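Local coordinates for enoyl-CoA hydratase/isomerase family protein (PDB 4FN7), which probably hydrates trans-2-enoyl-CoA thioesters as a member of the enoyl-CoA hydratase/isomerase (crotonase) family, at residues V46-I51 and E194-N199; G81-A86 and L142-L147. All coordinates share one frame; numbering follows the deposited sequence.

Contact 1. Residues V46-I51 and E194-N199; sequences VGALVI and EFAGLN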
loop_
_atom_site.group_PDB
_atom_site.type_symbol
_atom_site.label_atom_id
_atom_site.label_comp_id
_atom_site.label_asym_id
_atom_site.label_seq_id
_atom_site.Cartn_x
_atom_site.Cartn_y
_atom_site.Cartn_z
ATOM N N VAL A 46 -25.116 6.673 -19.250
ATOM C CA VAL A 46 -25.508 5.612 -18.330
ATOM C C VAL A 46 -25.037 5.871 -16.899
ATOM O O VAL A 46 -24.152 6.690 -16.665
ATOM C CB VAL A 46 -24.993 4.242 -18.813
ATOM C CG1 VAL A 46 -25.535 3.940 -20.208
ATOM C CG2 VAL A 46 -23.471 4.200 -18.793
ATOM N N GLY A 47 -25.642 5.175 -15.944
ATOM C CA GLY A 47 -25.280 5.333 -14.545
ATOM C C GLY A 47 -23.965 4.664 -14.163
ATOM O O GLY A 47 -23.287 5.108 -13.241
ATOM N N ALA A 48 -23.621 3.583 -14.856
ATOM C CA ALA A 48 -22.387 2.852 -14.592
ATOM C C ALA A 48 -22.066 1.934 -15.764
ATOM O O ALA A 48 -22.941 1.622 -16.574
ATOM C CB ALA A 48 -22.496 2.056 -13.299
ATOM N N LEU A 49 -20.799 1.531 -15.861
ATOM C CA LEU A 49 -20.351 0.602 -16.894
ATOM C C LEU A 49 -19.988 -0.719 -16.261
ATOM O O LEU A 49 -19.410 -0.749 -15.172
ATOM C CB LEU A 49 -19.071 1.085 -17.581
ATOM C CG LEU A 49 -18.883 2.437 -18.239
ATOM C CD1 LEU A 49 -17.578 2.414 -19.017
ATOM C CD2 LEU A 49 -20.042 2.722 -19.156
ATOM N N VAL A 50 -20.298 -1.795 -16.967
ATOM C CA VAL A 50 -19.745 -3.105 -16.685
ATOM C C VAL A 50 -18.975 -3.538 -17.918
ATOM O O VAL A 50 -19.493 -3.489 -19.031
ATOM C CB VAL A 50 -20.846 -4.129 -16.403
ATOM C CG1 VAL A 50 -20.250 -5.531 -16.283
ATOM C CG2 VAL A 50 -21.611 -3.751 -15.153
ATOM N N ILE A 51 -17.727 -3.943 -17.719
ATOM C CA ILE A 51 -16.911 -4.481 -18.801
ATOM C C ILE A 51 -16.577 -5.933 -18.487
ATOM O O ILE A 51 -16.071 -6.238 -17.403
ATOM C CB ILE A 51 -15.621 -3.654 -19.009
ATOM C CG1 ILE A 51 -15.987 -2.243 -19.487
ATOM C CG2 ILE A 51 -14.704 -4.338 -20.016
ATOM C CD1 ILE A 51 -14.836 -1.260 -19.440
ATOM N N GLU A 194 -25.748 -0.726 -7.927
ATOM C CA GLU A 194 -25.577 -0.105 -6.617
ATOM C C GLU A 194 -24.767 1.191 -6.717
ATOM O O GLU A 194 -25.164 2.231 -6.183
ATOM C CB GLU A 194 -24.903 -1.076 -5.641
ATOM C CG GLU A 194 -24.585 -0.479 -4.279
ATOM C CD GLU A 194 -23.631 -1.342 -3.474
ATOM O OE1 GLU A 194 -23.324 -2.466 -3.923
ATOM O OE2 GLU A 194 -23.182 -0.893 -2.398
ATOM N N PHE A 195 -23.628 1.137 -7.400
ATOM C CA PHE A 195 -22.764 2.313 -7.499
ATOM C C PHE A 195 -23.409 3.447 -8.297
ATOM O O PHE A 195 -23.101 4.617 -8.080
ATOM C CB PHE A 195 -21.399 1.943 -8.093
ATOM C CG PHE A 195 -20.661 0.884 -7.317
ATOM C CD1 PHE A 195 -20.698 0.846 -5.930
ATOM C CD2 PHE A 195 -19.940 -0.086 -7.990
ATOM C CE1 PHE A 195 -20.010 -0.139 -5.234
ATOM C CE2 PHE A 195 -19.257 -1.070 -7.302
ATOM C CZ PHE A 195 -19.287 -1.099 -5.925
ATOM N N ALA A 196 -24.301 3.098 -9.218
ATOM C CA ALA A 196 -25.061 4.112 -9.951
ATOM C C ALA A 196 -25.917 4.959 -9.007
ATOM O O ALA A 196 -26.342 6.061 -9.366
ATOM C CB ALA A 196 -25.925 3.466 -11.026
ATOM N N GLY A 197 -26.164 4.440 -7.805
ATOM C CA GLY A 197 -26.930 5.155 -6.793
ATOM C C GLY A 197 -26.103 6.143 -5.982
ATOM O O GLY A 197 -26.652 6.961 -5.240
ATOM N N LEU A 198 -24.779 6.068 -6.100
ATOM C CA LEU A 198 -23.918 7.085 -5.502
ATOM C C LEU A 198 -24.136 8.410 -6.217
ATOM O O LEU A 198 -24.600 8.445 -7.358
ATOM C CB LEU A 198 -22.443 6.690 -5.602
ATOM C CG LEU A 198 -22.016 5.438 -4.837
ATOM C CD1 LEU A 198 -20.640 4.984 -5.315
ATOM C CD2 LEU A 198 -22.022 5.702 -3.333
ATOM N N ASN A 199 -23.820 9.513 -5.551
ATOM C CA ASN A 199 -23.917 10.800 -6.226
ATOM C C ASN A 199 -22.865 10.886 -7.326
ATOM O O ASN A 199 -21.664 10.813 -7.057
ATOM C CB ASN A 199 -23.743 11.943 -5.237
ATOM C CG ASN A 199 -23.926 13.297 -5.878
ATOM O OD1 ASN A 199 -22.987 13.875 -6.414
ATOM N ND2 ASN A 199 -25.147 13.813 -5.827
#
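Ala196 meets Gly47 and Ala48 where the turn following helix 184-195 lies beside residues at the N-terminal end of the strand around 48-52, at an edge of the crotonase fold. That strand is an inner member of the mixed sheet, running parallel to both of its neighbours, 13-18 and 96-100. The contact is small, 97 Å² in all, and is made by van der Waals packing. Its largest share falls on Ala196, whose methyl group lies mainly over the backbone of Gly47. Ala196 CB is 3.8 Å from Gly47 O and 3.9 Å from Gly47 C, so the methyl rests on the carbonyl group. Without a side chain on Gly47 the two backbones can draw close, to 4.8 Å between Gly47 CA and Ala196 CA. Ala48 adds a second, looser methyl neighbour, and its CB also points toward the other segment.

Ala196 sits within a local turn. Phe195 to Leu198 form a type I beta turn with Ala196 and Gly197 at its middle positions, closed by Leu198 N to Phe195 O at 3.0 Å. One residue further on, Asn199 is the N-cap of helix 200-223, its OD1 accepting a hydrogen bond from Ala202 N, so the turn leads from one helix into the next. Phe195 leads away from strand 48-52: its ring packs edge-to-face with His117, and it also touches Leu160 of the second subunit. On the strand side, Ala48 reaches Ala192 one helical turn before Ala196, and Val50 continues the line onto Ala188. The apolar contact between the alanine methyls, Ala48 CB and Ala196 CB, measures 4.3 Å.

Contact 2. Residues G81-A86 and L142-L147; sequences GGFELA and LEIMKL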
loop_
_atom_site.group_PDB
_atom_site.type_symbol
_atom_site.label_atom_id
_atom_site.label_comp_id
_atom_site.label_asym_id
_atom_site.label_seq_id
_atom_site.Cartn_x
_atom_site.Cartn_y
_atom_site.Cartn_z
ATOM N N GLY A 81 -2.447 3.291 -27.513
ATOM C CA GLY A 81 -3.893 3.145 -27.508
ATOM C C GLY A 81 -4.397 2.410 -26.281
ATOM O O GLY A 81 -5.446 2.746 -25.722
ATOM N N GLY A 82 -3.648 1.402 -25.846
ATOM C CA GLY A 82 -4.037 0.617 -24.689
ATOM C C GLY A 82 -3.975 1.454 -23.429
ATOM O O GLY A 82 -4.879 1.430 -22.592
ATOM N N PHE A 83 -2.898 2.209 -23.286
ATOM C CA PHE A 83 -2.749 3.030 -22.097
ATOM C C PHE A 83 -3.663 4.250 -22.105
ATOM O O PHE A 83 -4.094 4.704 -21.051
ATOM C CB PHE A 83 -1.279 3.383 -21.874
ATOM C CG PHE A 83 -0.420 2.174 -21.657
ATOM C CD1 PHE A 83 -0.810 1.200 -20.755
ATOM C CD2 PHE A 83 0.740 1.984 -22.384
ATOM C CE1 PHE A 83 -0.038 0.066 -20.552
ATOM C CE2 PHE A 83 1.517 0.851 -22.189
ATOM C CZ PHE A 83 1.124 -0.108 -21.274
ATOM N N GLU A 84 -3.997 4.743 -23.294
ATOM C CA GLU A 84 -5.003 5.798 -23.409
ATOM C C GLU A 84 -6.382 5.295 -22.969
ATOM O O GLU A 84 -7.130 6.006 -22.297
ATOM C CB GLU A 84 -5.077 6.333 -24.839
ATOM C CG GLU A 84 -5.886 7.606 -24.944
ATOM C CD GLU A 84 -5.236 8.742 -24.185
ATOM O OE1 GLU A 84 -4.040 9.003 -24.428
ATOM O OE2 GLU A 84 -5.912 9.366 -23.341
ATOM N N LEU A 85 -6.715 4.069 -23.358
ATOM C CA LEU A 85 -7.941 3.429 -22.899
ATOM C C LEU A 85 -7.947 3.308 -21.371
ATOM O O LEU A 85 -8.954 3.580 -20.716
ATOM C CB LEU A 85 -8.083 2.053 -23.550
ATOM C CG LEU A 85 -9.360 1.283 -23.253
ATOM C CD1 LEU A 85 -10.574 2.082 -23.703
ATOM C CD2 LEU A 85 -9.311 -0.058 -23.958
ATOM N N ALA A 86 -6.818 2.906 -20.795
ATOM C CA ALA A 86 -6.708 2.843 -19.345
ATOM C C ALA A 86 -6.946 4.217 -18.717
ATOM O O ALA A 86 -7.678 4.342 -17.741
ATOM C CB ALA A 86 -5.341 2.292 -18.933
ATOM N N LEU A 142 3.299 0.319 -15.268
ATOM C CA LEU A 142 3.752 0.358 -13.883
ATOM C C LEU A 142 2.866 1.269 -13.035
ATOM O O LEU A 142 2.487 0.919 -11.922
ATOM C CB LEU A 142 5.221 0.797 -13.797
ATOM C CG LEU A 142 6.245 -0.202 -14.345
ATOM C CD1 LEU A 142 7.638 0.418 -14.366
ATOM C CD2 LEU A 142 6.242 -1.475 -13.518
ATOM N N GLU A 143 2.531 2.436 -13.571
ATOM C CA GLU A 143 1.719 3.392 -12.824
ATOM C C GLU A 143 0.304 2.863 -12.573
ATOM O O GLU A 143 -0.266 3.077 -11.498
ATOM C CB GLU A 143 1.698 4.734 -13.549
ATOM C CG GLU A 143 3.078 5.387 -13.623
ATOM C CD GLU A 143 3.594 5.855 -12.263
ATOM O OE1 GLU A 143 2.777 6.041 -11.337
ATOM O OE2 GLU A 143 4.821 6.044 -12.117
ATOM N N ILE A 144 -0.255 2.161 -13.555
ATOM C CA ILE A 144 -1.570 1.545 -13.384
ATOM C C ILE A 144 -1.519 0.531 -12.241
ATOM O O ILE A 144 -2.371 0.531 -11.355
ATOM C CB ILE A 144 -2.052 0.881 -14.689
ATOM C CG1 ILE A 144 -2.323 1.964 -15.739
ATOM C CG2 ILE A 144 -3.313 0.066 -14.439
ATOM C CD1 ILE A 144 -2.438 1.433 -17.149
ATOM N N MET A 145 -0.506 -0.327 -12.244
ATOM C CA MET A 145 -0.399 -1.334 -11.192
ATOM C C MET A 145 -0.108 -0.713 -9.837
ATOM O O MET A 145 -0.655 -1.147 -8.814
ATOM C CB MET A 145 0.653 -2.383 -11.539
ATOM C CG MET A 145 0.117 -3.409 -12.506
ATOM S SD MET A 145 1.291 -4.716 -12.824
ATOM C CE MET A 145 2.455 -3.776 -13.670
ATOM N N LYS A 146 0.739 0.310 -9.837
ATOM C CA LYS A 146 1.144 0.961 -8.599
ATOM C C LYS A 146 -0.062 1.585 -7.892
ATOM O O LYS A 146 -0.087 1.697 -6.674
ATOM C CB LYS A 146 2.193 2.035 -8.879
ATOM C CG LYS A 146 2.955 2.474 -7.643
ATOM C CD LYS A 146 3.746 3.758 -7.884
ATOM C CE LYS A 146 4.752 3.614 -8.999
ATOM N NZ LYS A 146 5.495 4.894 -9.180
ATOM N N LEU A 147 -1.059 1.988 -8.673
ATOM C CA LEU A 147 -2.257 2.617 -8.139
ATOM C C LEU A 147 -3.111 1.643 -7.329
ATOM O O LEU A 147 -3.885 2.066 -6.471
ATOM C CB LEU A 147 -3.070 3.219 -9.288
ATOM C CG LEU A 147 -4.356 3.966 -8.931
ATOM C CD1 LEU A 147 -4.053 5.188 -8.071
ATOM C CD2 LEU A 147 -5.078 4.380 -10.200
#
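Phe83, Ala86 and Ile144 form a small, buried helix-to-helix contact between helix 73-90 and helix 139-148, centred about 8 Å from the centre of the chain. All three touching residues are buried and the interaction is purely apolar. Both contacts are made by one atom, Ile144 CD1, which is 3.5 Å from Ala86 CB and 4.0 Å from Phe83 CD1. Those two partner atoms stand 5.0 Å apart, Phe83 CD1 to Ala86 CB, so the isoleucine's terminal methyl sits against both. Phe83 and Ala86 lie on neighbouring sides of their helix; Ala86 points at helix 139-148, whereas Phe83 brings only its ring to it. The backbones stay well separated, 8.0 Å between Ala86 CA and Ile144 CA, and the isoleucine side chain spans the gap.

Its torsions explain the reach. With chi1 at -67° CG1 is anti to the carbonyl carbon, and chi2 at 164° extends the chain so that CD1, rather than the CG2 branch, does the touching. In the crotonase fold such helices pack around the sheets, and here a third helix, 200-223, joins the same cluster: its Ile218 touches Ile144 and its Ile222 touches Phe83. Loop residues Ser113 and Cys114 adjoin Ile144 and Ala86 respectively, while Pro138 adjoins the phenylalanine.

Each helix also carries an ion pair. Glu84 makes a salt bridge to Arg219, a charged link between helix 73-90 and helix 200-223. Within helix 139-148, Glu143 and Lys146 are three residues apart and pair through Lys146 NZ and Glu143 OE2 at 3.2 Å, the ammonium approaching from above the carboxylate, 39° out of its plane.

From the N terminus, the chain enters contact 1 at 46-51, on an inner strand of the larger sheet, and then runs through helix 73-90, where 81-86 supplies the first half of contact 2. Residues 142-147 close that inner loop, 56 residues on. The outer loop closes at 194-199, so contact 2 is nested inside contact 1 and the two do not cross. Contact 1 ties the sheet to the end of helix 184-195; contact 2 joins two helices in the interior. Their centres are 22 Å apart and their nearest atoms about 7 Å apart, without touching. Helix 200-223 follows contact 1 and packs on both halves of contact 2. Segments of both contacts also meet the second subunit.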